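Local coordinates for protein glycosyl hydrolase BlGH5_18 (Bifidobacterium longum subsp. infantis, PDB 7LQX) that probably hydrolyses glycosidic bonds during N-glycan breakdown, as a family 5 (subfamily 18) glycoside hydrolase of a gut bacterium, at residues T218-A223 with N374-N379; I369-N374 with L405-T410; V209-H214 with L255-L260; A222-D227 with F264-D269. All blocks are in the same frame, centred on the assembly; numbering follows the deposited sequence.

Contact 1: residues T218-A223 with N374-N379; sequences TPVQAA and NGNPLN
N376 points its carboxamide into the first turn of helix 219-224, where it meets T218, P219 and V220. From CB, its CG lies anti to the carbonyl carbon (chi1 -71°), and this carries the amide across to the helix although the side chain sets out to one side. CG then lies 3.8 Å from both T218 CB and V220 CG2. At the tip the two amide atoms do different work. OD1 accepts from V220 N at 3.1 Å, in the carbonyl plane and close to straight, with an N-H...O angle of 161°. The same oxygen is packed among carbons, with P219 CD at 3.4 Å and V220 CG2 at 3.2 Å. N376 ND2 turns toward water 1 and donates to it. That water also bonds T218 OG1, so it bridges the asparagine to the N-cap residue. T218 in turn caps the helix. T218 OG1 accepts from Q221 N, and Q221 OE1 accepts from T218 N, which makes a capping box. Beside the amide, P219 CG touches P377 CD at 3.8 Å, ring against ring. F264 of helix 248-264 packs on both prolines. V220 CG2 also rests on the backbone oxygens of N374 and G375. The chemistry is that of a helix start. The first turn has backbone N-H groups with no carbonyl of its own helix to bind. P219 has none to offer, V220 N is met by N376 of a distant loop, and Q221 N by T218.

Contact 2: residues I369-N374 with L405-T410; sequences IEVDEN and LVTSAT
I369 pairs with T407 in a parallel beta bridge. I369 N donates to V406 O at 2.8 Å, and I369 O accepts from S408 N at 2.9 Å. The second bond is less regular, as S408 N stands 45° above the carbonyl plane. T407 CA also brings its hydrogen to I369 O. The isoleucine side chain ends in CD1, which rests 3.8 Å from L405 CD2. E370 points away from strand 403-407 at its base, but its chain bends at chi2 (-69°) and comes back. Its carboxylate then straddles S408 CB, with OE1 and OE2 each 3.5 Å from that carbon. V371 follows and carries the pairing one step past the bridge. V371 N donates to S408 OG at 3.2 Å, so a side-chain hydroxyl stands in for a strand carbonyl. An alanine in place of S408 would probably leave V371 N without this acceptor and let the chain after the bridge drift from the strand end. V371 CG1 packs on T407 CG2 at 3.7 Å. Beyond it the chain turns off, and D372 OD1 accepts from N374 N in an Asx turn. D372 OD1 also takes N376 N. T407 OG1 accepts from T410 N, an ST motif that turns the other segment away too. Strand 365-369 is the middle of a small three-stranded parallel sheet, and strand 403-407 flanks it. Helix 248-264 packs against I369 and L405, and helix 388-399 reaches the same two residues through I389.

Contact 3: residues V209-H214 with L255-L260; sequences VWYLDH and LYLAEL
W210 and Y211 close on the methyl groups of L257 and L260, and these aromatics with L257 bury the largest areas of the contact. L257 CD2 sits between the two rings. It lies 3.8 Å from W210 CD1 and 3.6 Å from Y211 CZ. It is nearer still to Y211 OH, at 3.2 Å, which is tight for a methyl beside a hydroxyl. W210 meets L260 closer to its own backbone, with W210 CB 3.8 Å from L260 CD2, and the two side chains run alongside each other, pointing opposite ways. With chi1 at -180°, L260 extends its CG away from the backbone N and out toward the tryptophan. V209 CG1 lies over one face of the indole, toward its rim. Y211 starts off to one side of helix 248-264, but its phenol end reaches in. Y211 OH arrives at the edge of the Y256 ring, in its plane, 3.6 Å from Y256 CE2. Y256 OH looks elsewhere and is hydrogen-bonded to C383 O. F390 and W393 meet the Y256 ring edge-to-face, and Y437 meets Y211 in the same way. A leucine in place of Y211 would probably open a gap beside L257 CD2 and leave the edge of Y256 without its neighbour. All the touching residues are buried and no hydrogen bond crosses between the two segments. The short helix 208-211 is therefore held to helix 248-264 by shape and dispersion, with rings and branched methyl groups fitted together.

Contact 4: residues A222-D227 with F264-D269; sequences AANLGD and FARNPD
N224 uses both ends of its amide on the backbone of F264-R266, and this is the tight part of the contact. N224 OD1 accepts from R266 N at 2.9 Å, on a lone pair and nearly straight at 169°. N224 ND2 donates to F264 O, also at 2.9 Å, and gives a further bond to V220 O in its own helix. The amide thus pairs with the chain much as a peptide group would, and its rotation is fixed. R266 bends at chi3 (-65°) and folds its guanidinium over the amide. The two planes lie 6° apart, with OD1 3.5 Å above the guanidinium centre. R266 is exposed, and its guanidinium marks the solvent side. On the buried side A223 CB lies 3.9 Å from F264 CB. The strand order marks the catalytic domain as a (beta/alpha)8 barrel, as expected of family 5. Both segments here are returns from a helix to a barrel strand, 229-233 and 272-277. They therefore lie at the end of the barrel away from the face where such enzymes place their active sites. The outer side is looser. N267 does not touch the helix end closely. Water 2 spans the distance, donating to A223 O and accepting from N267 N at 3.0 Å. N267 OD1 turns back to accept from D269 N in an Asx turn, and D269 forms a salt bridge with R419.

In the fold
Contacts 1 and 4 both use helix 219-224, contact 1 at its start and contact 4 at its end. Each relies on an asparagine amide and a bridging water, as suits partly buried sites. Contact 3 is buried and apolar. Contact 2 is also mostly buried, but it is a strand pairing built on backbone bonds, and it lies farther from the chain centre. Contacts 1 and 2 join directly through L378 N and E370 O. F264 touches residues of contacts 1, 2 and 3, while L260 links contact 3 to I369 and L405 of contact 2. Helix 248-264 thus lies between the barrel and the small C-terminal sheet.

Contact 1: residues T218-A223 with N374-N379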
# COMPACT_ATOMS: atom_id res chain seq x y z
N THR A 218 -6.64 -20.16 -16.31
CA THR A 218 -7.02 -20.83 -17.54
C THR A 218 -8.52 -20.87 -17.76
O THR A 218 -9.31 -20.77 -16.81
CB THR A 218 -6.54 -22.29 -17.50
OG1 THR A 218 -7.29 -22.96 -16.48
CG2 THR A 218 -5.05 -22.40 -17.21
N PRO A 219 -8.95 -21.05 -19.01
CA PRO A 219 -10.39 -21.23 -19.28
C PRO A 219 -11.03 -22.36 -18.48
O PRO A 219 -12.16 -22.20 -17.99
CB PRO A 219 -10.42 -21.51 -20.79
CG PRO A 219 -9.22 -20.76 -21.31
CD PRO A 219 -8.16 -20.94 -20.25
N VAL A 220 -10.35 -23.49 -18.34
CA VAL A 220 -10.93 -24.60 -17.59
C VAL A 220 -11.19 -24.20 -16.14
O VAL A 220 -12.25 -24.52 -15.58
CB VAL A 220 -10.05 -25.86 -17.71
CG1 VAL A 220 -10.44 -26.91 -16.67
CG2 VAL A 220 -10.14 -26.43 -19.13
N GLN A 221 -10.26 -23.48 -15.51
CA GLN A 221 -10.50 -23.02 -14.14
C GLN A 221 -11.69 -22.07 -14.09
O GLN A 221 -12.55 -22.16 -13.21
CB GLN A 221 -9.27 -22.29 -13.59
CG GLN A 221 -8.04 -23.11 -13.39
CD GLN A 221 -6.79 -22.24 -13.37
OE1 GLN A 221 -6.87 -21.04 -13.59
NE2 GLN A 221 -5.64 -22.85 -13.13
N ALA A 222 -11.74 -21.12 -15.03
CA ALA A 222 -12.79 -20.11 -14.99
C ALA A 222 -14.16 -20.74 -15.15
O ALA A 222 -15.14 -20.27 -14.55
CB ALA A 222 -12.57 -19.08 -16.09
N ALA A 223 -14.26 -21.80 -15.94
CA ALA A 223 -15.54 -22.39 -16.31
C ALA A 223 -15.87 -23.64 -15.52
O ALA A 223 -16.88 -24.29 -15.81
CB ALA A 223 -15.56 -22.67 -17.82
N ASN A 374 -5.16 -30.85 -21.07
CA ASN A 374 -5.88 -30.33 -19.91
C ASN A 374 -7.24 -29.73 -20.28
O ASN A 374 -7.97 -29.29 -19.39
CB ASN A 374 -5.06 -29.26 -19.19
CG ASN A 374 -3.66 -29.74 -18.83
OD1 ASN A 374 -2.67 -29.04 -19.08
ND2 ASN A 374 -3.57 -30.92 -18.24
N GLY A 375 -7.58 -29.68 -21.56
CA GLY A 375 -8.82 -29.08 -21.99
C GLY A 375 -8.76 -27.60 -22.27
O GLY A 375 -9.81 -27.00 -22.55
N ASN A 376 -7.59 -27.00 -22.25
CA ASN A 376 -7.43 -25.60 -22.57
C ASN A 376 -7.02 -25.43 -24.03
O ASN A 376 -6.45 -26.34 -24.64
CB ASN A 376 -6.37 -24.99 -21.65
CG ASN A 376 -6.85 -24.86 -20.22
OD1 ASN A 376 -7.89 -24.27 -19.97
ND2 ASN A 376 -6.13 -25.47 -19.28
N PRO A 377 -7.30 -24.28 -24.63
CA PRO A 377 -6.98 -24.11 -26.05
C PRO A 377 -5.49 -24.30 -26.32
O PRO A 377 -4.64 -23.87 -25.55
CB PRO A 377 -7.41 -22.67 -26.35
CG PRO A 377 -8.43 -22.37 -25.33
CD PRO A 377 -7.95 -23.07 -24.08
N LEU A 378 -5.19 -24.95 -27.45
CA LEU A 378 -3.83 -24.90 -27.95
C LEU A 378 -3.43 -23.47 -28.28
O LEU A 378 -2.25 -23.10 -28.16
CB LEU A 378 -3.71 -25.74 -29.22
CG LEU A 378 -3.98 -27.23 -29.07
CD1 LEU A 378 -3.91 -27.91 -30.44
CD2 LEU A 378 -3.00 -27.85 -28.11
N ASN A 379 -4.39 -22.64 -28.68
CA ASN A 379 -4.13 -21.27 -29.13
C ASN A 379 -5.20 -20.37 -28.52
O ASN A 379 -6.24 -20.10 -29.13
CB ASN A 379 -4.16 -21.23 -30.65
CG ASN A 379 -3.59 -19.96 -31.20
OD1 ASN A 379 -3.61 -18.92 -30.55
ND2 ASN A 379 -3.09 -20.02 -32.42
O HOH W 1 -6.38 -25.53 -16.28

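Contact 2: residues I369-N374 with L405-T410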
# COMPACT_ATOMS: atom_id res chain seq x y z
N ILE A 369 -12.74 -25.31 -31.09
CA ILE A 369 -11.47 -24.90 -30.51
C ILE A 369 -10.69 -26.16 -30.15
O ILE A 369 -11.10 -26.93 -29.28
CB ILE A 369 -11.69 -24.05 -29.25
CG1 ILE A 369 -12.49 -22.78 -29.57
CG2 ILE A 369 -10.37 -23.67 -28.61
CD1 ILE A 369 -12.97 -22.02 -28.35
N GLU A 370 -9.54 -26.36 -30.82
CA GLU A 370 -8.67 -27.48 -30.48
C GLU A 370 -8.07 -27.26 -29.10
O GLU A 370 -7.55 -26.18 -28.80
CB GLU A 370 -7.55 -27.60 -31.51
CG GLU A 370 -8.00 -28.13 -32.85
CD GLU A 370 -8.41 -29.60 -32.80
OE1 GLU A 370 -7.83 -30.37 -32.00
OE2 GLU A 370 -9.32 -29.99 -33.56
N VAL A 371 -8.11 -28.30 -28.27
CA VAL A 371 -7.67 -28.20 -26.89
C VAL A 371 -6.53 -29.17 -26.61
O VAL A 371 -6.35 -30.18 -27.30
CB VAL A 371 -8.82 -28.38 -25.88
CG1 VAL A 371 -9.80 -27.23 -25.98
CG2 VAL A 371 -9.54 -29.70 -26.09
N ASP A 372 -5.74 -28.82 -25.59
CA ASP A 372 -4.60 -29.62 -25.14
C ASP A 372 -5.10 -30.71 -24.18
O ASP A 372 -6.30 -30.92 -24.01
CB ASP A 372 -3.52 -28.73 -24.52
CG ASP A 372 -3.95 -28.05 -23.21
OD1 ASP A 372 -4.93 -28.49 -22.57
OD2 ASP A 372 -3.30 -27.06 -22.81
N GLU A 373 -4.15 -31.42 -23.56
CA GLU A 373 -4.48 -32.55 -22.70
C GLU A 373 -5.22 -32.13 -21.43
O GLU A 373 -5.84 -32.97 -20.79
CB GLU A 373 -3.21 -33.32 -22.33
CG GLU A 373 -2.26 -32.56 -21.41
N ASN A 374 -5.16 -30.85 -21.07
CA ASN A 374 -5.88 -30.33 -19.91
C ASN A 374 -7.24 -29.73 -20.28
O ASN A 374 -7.97 -29.29 -19.39
CB ASN A 374 -5.06 -29.26 -19.19
CG ASN A 374 -3.66 -29.74 -18.83
OD1 ASN A 374 -2.67 -29.04 -19.08
ND2 ASN A 374 -3.57 -30.92 -18.24
N LEU A 405 -19.41 -21.90 -29.01
CA LEU A 405 -18.07 -22.45 -29.19
C LEU A 405 -18.01 -23.78 -28.47
O LEU A 405 -18.57 -23.93 -27.39
CB LEU A 405 -17.00 -21.51 -28.63
CG LEU A 405 -16.99 -20.24 -29.50
CD1 LEU A 405 -17.48 -19.02 -28.73
CD2 LEU A 405 -15.65 -19.98 -30.19
N VAL A 406 -17.33 -24.74 -29.09
CA VAL A 406 -17.13 -26.05 -28.47
C VAL A 406 -15.67 -26.43 -28.61
O VAL A 406 -14.95 -25.96 -29.50
CB VAL A 406 -18.03 -27.15 -29.08
CG1 VAL A 406 -19.50 -26.79 -28.92
CG2 VAL A 406 -17.68 -27.39 -30.54
N THR A 407 -15.21 -27.30 -27.71
CA THR A 407 -13.88 -27.84 -27.86
C THR A 407 -13.88 -28.99 -28.88
O THR A 407 -14.92 -29.55 -29.24
CB THR A 407 -13.34 -28.39 -26.54
OG1 THR A 407 -14.07 -29.57 -26.20
CG2 THR A 407 -13.44 -27.34 -25.44
N SER A 408 -12.67 -29.35 -29.30
CA SER A 408 -12.49 -30.50 -30.19
C SER A 408 -13.04 -31.79 -29.59
O SER A 408 -13.53 -32.65 -30.32
CB SER A 408 -11.02 -30.63 -30.57
OG SER A 408 -10.17 -30.48 -29.44
N ALA A 409 -12.98 -31.95 -28.27
CA ALA A 409 -13.57 -33.12 -27.63
C ALA A 409 -15.09 -33.10 -27.74
O ALA A 409 -15.71 -34.10 -28.11
CB ALA A 409 -13.12 -33.21 -26.17
N THR A 410 -15.72 -31.97 -27.43
CA THR A 410 -17.17 -31.86 -27.55
C THR A 410 -17.62 -32.08 -28.99
O THR A 410 -18.66 -32.69 -29.23
CB THR A 410 -17.61 -30.50 -27.02
OG1 THR A 410 -17.26 -30.43 -25.63
CG2 THR A 410 -19.10 -30.29 -27.18

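Contact 3: residues V209-H214 with L255-L260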
# COMPACT_ATOMS: atom_id res chain seq x y z
N VAL A 209 -7.55 -14.44 -19.08
CA VAL A 209 -7.83 -15.86 -18.89
C VAL A 209 -8.29 -16.50 -20.20
O VAL A 209 -7.97 -17.66 -20.48
CB VAL A 209 -8.84 -16.07 -17.75
CG1 VAL A 209 -10.23 -15.57 -18.11
CG2 VAL A 209 -8.90 -17.54 -17.35
N TRP A 210 -9.02 -15.75 -21.03
CA TRP A 210 -9.54 -16.27 -22.29
C TRP A 210 -8.59 -16.07 -23.46
O TRP A 210 -8.63 -16.84 -24.42
CB TRP A 210 -10.89 -15.60 -22.65
CG TRP A 210 -11.87 -15.71 -21.53
CD1 TRP A 210 -12.31 -14.71 -20.73
CD2 TRP A 210 -12.47 -16.92 -21.03
NE1 TRP A 210 -13.15 -15.20 -19.77
CE2 TRP A 210 -13.26 -16.56 -19.93
CE3 TRP A 210 -12.42 -18.26 -21.41
CZ2 TRP A 210 -13.99 -17.48 -19.20
CZ3 TRP A 210 -13.14 -19.18 -20.68
CH2 TRP A 210 -13.92 -18.78 -19.59
N TYR A 211 -7.75 -15.06 -23.39
CA TYR A 211 -7.09 -14.55 -24.57
C TYR A 211 -5.57 -14.67 -24.56
O TYR A 211 -4.95 -14.46 -25.60
CB TYR A 211 -7.46 -13.07 -24.75
CG TYR A 211 -8.92 -12.76 -25.05
CD1 TYR A 211 -9.80 -13.73 -25.53
CD2 TYR A 211 -9.40 -11.47 -24.88
CE1 TYR A 211 -11.10 -13.39 -25.85
CE2 TYR A 211 -10.69 -11.14 -25.19
CZ TYR A 211 -11.55 -12.10 -25.68
OH TYR A 211 -12.85 -11.78 -26.00
N LEU A 212 -4.95 -15.02 -23.43
CA LEU A 212 -3.50 -15.03 -23.34
C LEU A 212 -2.96 -16.45 -23.21
O LEU A 212 -3.24 -17.14 -22.24
CB LEU A 212 -3.05 -14.25 -22.11
CG LEU A 212 -3.22 -12.74 -22.15
CD1 LEU A 212 -2.82 -12.16 -20.81
CD2 LEU A 212 -2.39 -12.15 -23.27
N ASP A 213 -2.13 -16.85 -24.17
CA ASP A 213 -1.49 -18.16 -24.06
C ASP A 213 -0.46 -18.16 -22.94
O ASP A 213 0.15 -17.14 -22.63
CB ASP A 213 -0.85 -18.54 -25.39
CG ASP A 213 -1.87 -19.00 -26.38
OD1 ASP A 213 -2.54 -20.03 -26.12
OD2 ASP A 213 -2.07 -18.28 -27.39
N HIS A 214 -0.31 -19.33 -22.32
CA HIS A 214 0.67 -19.57 -21.26
C HIS A 214 0.38 -18.78 -19.98
O HIS A 214 1.24 -18.70 -19.11
CB HIS A 214 2.10 -19.31 -21.75
CG HIS A 214 2.41 -20.00 -23.04
ND1 HIS A 214 2.51 -21.37 -23.15
CD2 HIS A 214 2.64 -19.51 -24.28
CE1 HIS A 214 2.78 -21.70 -24.40
NE2 HIS A 214 2.87 -20.59 -25.11
N LEU A 255 -21.59 -11.24 -25.26
CA LEU A 255 -22.14 -12.52 -25.69
C LEU A 255 -21.04 -13.48 -26.09
O LEU A 255 -21.09 -14.67 -25.75
CB LEU A 255 -23.08 -12.29 -26.87
CG LEU A 255 -23.61 -13.56 -27.55
CD1 LEU A 255 -24.38 -14.43 -26.58
CD2 LEU A 255 -24.49 -13.20 -28.75
N TYR A 256 -20.05 -12.99 -26.84
CA TYR A 256 -18.97 -13.85 -27.28
C TYR A 256 -18.24 -14.47 -26.10
O TYR A 256 -17.99 -15.68 -26.09
CB TYR A 256 -17.99 -13.06 -28.14
CG TYR A 256 -16.73 -13.84 -28.45
CD1 TYR A 256 -16.77 -14.94 -29.30
CD2 TYR A 256 -15.52 -13.50 -27.88
CE1 TYR A 256 -15.64 -15.66 -29.58
CE2 TYR A 256 -14.37 -14.21 -28.15
CZ TYR A 256 -14.44 -15.30 -29.01
OH TYR A 256 -13.31 -16.03 -29.30
N LEU A 257 -17.87 -13.67 -25.10
CA LEU A 257 -17.17 -14.24 -23.96
C LEU A 257 -18.04 -15.25 -23.23
O LEU A 257 -17.55 -16.27 -22.74
CB LEU A 257 -16.72 -13.13 -23.00
CG LEU A 257 -15.42 -12.44 -23.41
CD1 LEU A 257 -14.96 -11.45 -22.34
CD2 LEU A 257 -14.30 -13.44 -23.71
N ALA A 258 -19.34 -14.98 -23.12
CA ALA A 258 -20.22 -15.94 -22.48
C ALA A 258 -20.21 -17.27 -23.22
O ALA A 258 -20.07 -18.34 -22.61
CB ALA A 258 -21.64 -15.37 -22.39
N GLU A 259 -20.34 -17.23 -24.55
CA GLU A 259 -20.34 -18.46 -25.33
C GLU A 259 -18.97 -19.14 -25.30
O GLU A 259 -18.88 -20.37 -25.24
CB GLU A 259 -20.75 -18.18 -26.77
CG GLU A 259 -22.21 -17.73 -26.93
CD GLU A 259 -23.20 -18.73 -26.34
OE1 GLU A 259 -22.89 -19.93 -26.26
OE2 GLU A 259 -24.30 -18.30 -25.96
N LEU A 260 -17.89 -18.35 -25.35
CA LEU A 260 -16.56 -18.92 -25.26
C LEU A 260 -16.41 -19.70 -23.96
O LEU A 260 -15.88 -20.82 -23.96
CB LEU A 260 -15.52 -17.81 -25.36
CG LEU A 260 -14.06 -18.23 -25.30
CD1 LEU A 260 -13.67 -19.15 -26.43
CD2 LEU A 260 -13.18 -16.98 -25.31

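Contact 4: residues A222-D227 with F264-D269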
# COMPACT_ATOMS: atom_id res chain seq x y z
N ALA A 222 -11.74 -21.12 -15.03
CA ALA A 222 -12.79 -20.11 -14.99
C ALA A 222 -14.16 -20.74 -15.15
O ALA A 222 -15.14 -20.27 -14.55
CB ALA A 222 -12.57 -19.08 -16.09
N ALA A 223 -14.26 -21.80 -15.94
CA ALA A 223 -15.54 -22.39 -16.31
C ALA A 223 -15.87 -23.64 -15.52
O ALA A 223 -16.88 -24.29 -15.81
CB ALA A 223 -15.56 -22.67 -17.82
N ASN A 224 -15.07 -23.98 -14.51
CA ASN A 224 -15.37 -25.15 -13.69
C ASN A 224 -15.14 -24.96 -12.20
O ASN A 224 -15.84 -25.60 -11.42
CB ASN A 224 -14.58 -26.37 -14.17
CG ASN A 224 -14.99 -26.78 -15.54
OD1 ASN A 224 -15.98 -27.49 -15.73
ND2 ASN A 224 -14.27 -26.30 -16.54
N LEU A 225 -14.21 -24.13 -11.78
CA LEU A 225 -14.00 -23.90 -10.35
C LEU A 225 -14.87 -22.74 -9.90
O LEU A 225 -15.02 -21.75 -10.62
CB LEU A 225 -12.53 -23.62 -10.06
CG LEU A 225 -11.61 -24.80 -10.38
CD1 LEU A 225 -10.16 -24.43 -10.09
CD2 LEU A 225 -11.99 -26.08 -9.64
N GLY A 226 -15.44 -22.87 -8.71
CA GLY A 226 -16.43 -21.93 -8.24
C GLY A 226 -17.78 -22.23 -8.87
O GLY A 226 -17.90 -23.06 -9.77
N ASP A 227 -18.82 -21.54 -8.39
CA ASP A 227 -20.19 -21.91 -8.74
C ASP A 227 -20.68 -21.33 -10.05
O ASP A 227 -21.64 -21.87 -10.62
CB ASP A 227 -21.13 -21.47 -7.62
CG ASP A 227 -20.93 -22.27 -6.36
OD1 ASP A 227 -20.93 -23.52 -6.44
OD2 ASP A 227 -20.78 -21.67 -5.28
N PHE A 264 -15.80 -24.54 -22.33
CA PHE A 264 -14.93 -25.17 -21.34
C PHE A 264 -15.67 -25.66 -20.10
O PHE A 264 -15.06 -26.36 -19.29
CB PHE A 264 -13.80 -24.19 -20.96
CG PHE A 264 -13.07 -23.68 -22.17
CD1 PHE A 264 -12.13 -24.47 -22.80
CD2 PHE A 264 -13.40 -22.46 -22.72
CE1 PHE A 264 -11.50 -24.02 -23.95
CE2 PHE A 264 -12.78 -22.02 -23.86
CZ PHE A 264 -11.84 -22.79 -24.48
N ALA A 265 -16.93 -25.30 -19.92
CA ALA A 265 -17.69 -25.72 -18.75
C ALA A 265 -18.10 -27.17 -18.92
O ALA A 265 -18.79 -27.51 -19.89
CB ALA A 265 -18.94 -24.85 -18.61
N ARG A 266 -17.70 -28.03 -17.99
CA ARG A 266 -18.11 -29.43 -18.06
C ARG A 266 -19.58 -29.60 -17.70
O ARG A 266 -20.21 -30.57 -18.13
CB ARG A 266 -17.24 -30.29 -17.15
CG ARG A 266 -15.77 -30.27 -17.52
CD ARG A 266 -14.97 -31.27 -16.71
NE ARG A 266 -14.93 -30.96 -15.28
CZ ARG A 266 -14.01 -30.19 -14.71
NH1 ARG A 266 -13.04 -29.64 -15.43
NH2 ARG A 266 -14.05 -29.97 -13.40
N ASN A 267 -20.14 -28.69 -16.91
CA ASN A 267 -21.55 -28.74 -16.54
C ASN A 267 -22.32 -27.89 -17.54
O ASN A 267 -22.15 -26.66 -17.55
CB ASN A 267 -21.73 -28.19 -15.13
CG ASN A 267 -23.18 -27.93 -14.78
OD1 ASN A 267 -24.10 -28.42 -15.43
ND2 ASN A 267 -23.39 -27.14 -13.73
N PRO A 268 -23.17 -28.48 -18.40
CA PRO A 268 -23.84 -27.67 -19.42
C PRO A 268 -24.85 -26.68 -18.87
O PRO A 268 -25.31 -25.81 -19.63
CB PRO A 268 -24.52 -28.72 -20.31
CG PRO A 268 -24.74 -29.86 -19.41
CD PRO A 268 -23.54 -29.90 -18.49
N ASP A 269 -25.21 -26.78 -17.59
CA ASP A 269 -26.12 -25.85 -16.94
C ASP A 269 -25.40 -24.79 -16.12
O ASP A 269 -26.06 -24.01 -15.43
CB ASP A 269 -27.13 -26.63 -16.09
CG ASP A 269 -27.92 -27.63 -16.91
OD1 ASP A 269 -28.40 -27.24 -17.99
OD2 ASP A 269 -28.04 -28.79 -16.49
O HOH W 2 -18.84 -26.54 -15.32